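Local coordinates for putative polyprenyl synthetase (Streptomyces coelicolor, PDB 3NF2) that joins isoprenoid units into longer prenyl diphosphates, as a magnesium-dependent prenyltransferase of the FPP/GGPP synthase family, at the interface of chains A and B. Residues are numbered along the deposited sequence; one frame, centred on the assembly and turned at random. Chains: chain A/B, Putative polyprenyl synthetase.

The interface of chains A and B. Residues chain A 93, 96-97, 119; chain B 96, 119.
B:Ile119 of helix 115-134 faces A:His93, A:Leu96 and A:Met97 of helix 77-98 across the two-fold interface, all with helical backbone torsions (phi/psi -63/-45 at B:Ile119). The arrangement illustrates how a branched aliphatic residue can spread its arms over several neighbours in a symmetric helical dimer. With CG2 anti to the backbone N and CG1 anti to the carbonyl carbon (chi1 -63°), B:Ile119 splays its two arms. The CG2 methyl stands above the plane of the A:His93 imidazole, on the side of its ND1–CG bond, 3.6 Å from ND1. The same methyl is also touched by the terminal methyl CE of A:Met97 at 4.0 Å, where the thioether chain bends at its last torsion. The other arm ends in CD1, which packs 3.8 Å from the CD2 methyl of A:Leu96, the two side chains crossing at about a right angle. Near the symmetry axis A:Ile119 meets its own twin, CG1 to CG1 of B:Ile119 at 4.0 Å, and its CD1 repeats the leucine contact on CD2 of B:Leu96. Within chain A, A:His93 NE2 donates a hydrogen bond of 2.9 Å to the backbone carbonyl O of A:Ile119, which lies at the ring edge close to its plane. That bond ties the two helices of one subunit together and restrains the imidazole that B:Ile119 packs against. The patch thus supplies close apolar packing between the subunits, and probably contributes to dimer assembly in this mainly helical prenyltransferase fold.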
loop_
_atom_site.group_PDB
_atom_site.type_symbol
_atom_site.label_atom_id
_atom_site.label_comp_id
_atom_site.label_asym_id
_atom_site.label_seq_id
_atom_site.Cartn_x
_atom_site.Cartn_y
_atom_site.Cartn_z
ATOM N N HIS A 93 -5.570 -7.285 -0.693
ATOM C CA HIS A 93 -4.237 -7.857 -0.607
ATOM C C HIS A 93 -4.188 -9.163 0.173
ATOM O O HIS A 93 -3.536 -10.109 -0.271
ATOM C CB HIS A 93 -3.269 -6.840 -0.004
ATOM C CG HIS A 93 -2.915 -5.726 -0.936
ATOM N ND1 HIS A 93 -1.890 -4.843 -0.680
ATOM C CD2 HIS A 93 -3.436 -5.363 -2.133
ATOM C CE1 HIS A 93 -1.803 -3.977 -1.671
ATOM N NE2 HIS A 93 -2.731 -4.269 -2.563
ATOM N N LEU A 96 -5.479 -12.112 -1.879
ATOM C CA LEU A 96 -4.530 -12.530 -2.888
ATOM C C LEU A 96 -3.400 -13.331 -2.255
ATOM O O LEU A 96 -3.041 -14.409 -2.749
ATOM C CB LEU A 96 -3.987 -11.325 -3.657
ATOM C CG LEU A 96 -2.916 -11.607 -4.721
ATOM C CD1 LEU A 96 -3.304 -12.742 -5.712
ATOM C CD2 LEU A 96 -2.636 -10.336 -5.463
ATOM N N MET A 97 -2.861 -12.804 -1.156
ATOM C CA MET A 97 -1.795 -13.458 -0.404
ATOM C C MET A 97 -2.223 -14.838 0.113
ATOM O O MET A 97 -1.419 -15.764 0.145
ATOM C CB MET A 97 -1.346 -12.573 0.767
ATOM C CG MET A 97 -0.513 -11.366 0.362
ATOM S SD MET A 97 0.176 -10.473 1.763
ATOM C CE MET A 97 -1.011 -9.178 1.970
ATOM N N ILE A 119 -3.597 -5.994 -6.533
ATOM C CA ILE A 119 -2.485 -5.274 -5.902
ATOM C C ILE A 119 -2.623 -3.773 -6.097
ATOM O O ILE A 119 -2.456 -2.999 -5.160
ATOM C CB ILE A 119 -1.117 -5.738 -6.451
ATOM C CG1 ILE A 119 -0.888 -7.206 -6.112
ATOM C CG2 ILE A 119 0.024 -4.906 -5.858
ATOM C CD1 ILE A 119 0.034 -7.936 -7.081
ATOM N N LEU B 96 6.121 -7.285 -9.472
ATOM C CA LEU B 96 5.223 -8.415 -9.369
ATOM C C LEU B 96 4.116 -8.310 -10.409
ATOM O O LEU B 96 3.825 -9.285 -11.117
ATOM C CB LEU B 96 4.643 -8.523 -7.958
ATOM C CG LEU B 96 3.619 -9.640 -7.713
ATOM C CD1 LEU B 96 4.091 -11.038 -8.204
ATOM C CD2 LEU B 96 3.298 -9.679 -6.249
ATOM N N ILE B 119 4.075 -8.443 -1.915
ATOM C CA ILE B 119 2.910 -7.596 -1.629
ATOM C C ILE B 119 2.980 -7.025 -0.222
ATOM O O ILE B 119 2.748 -5.840 -0.012
ATOM C CB ILE B 119 1.584 -8.369 -1.804
ATOM C CG1 ILE B 119 1.418 -8.801 -3.255
ATOM C CG2 ILE B 119 0.387 -7.501 -1.402
ATOM C CD1 ILE B 119 0.561 -10.047 -3.443
#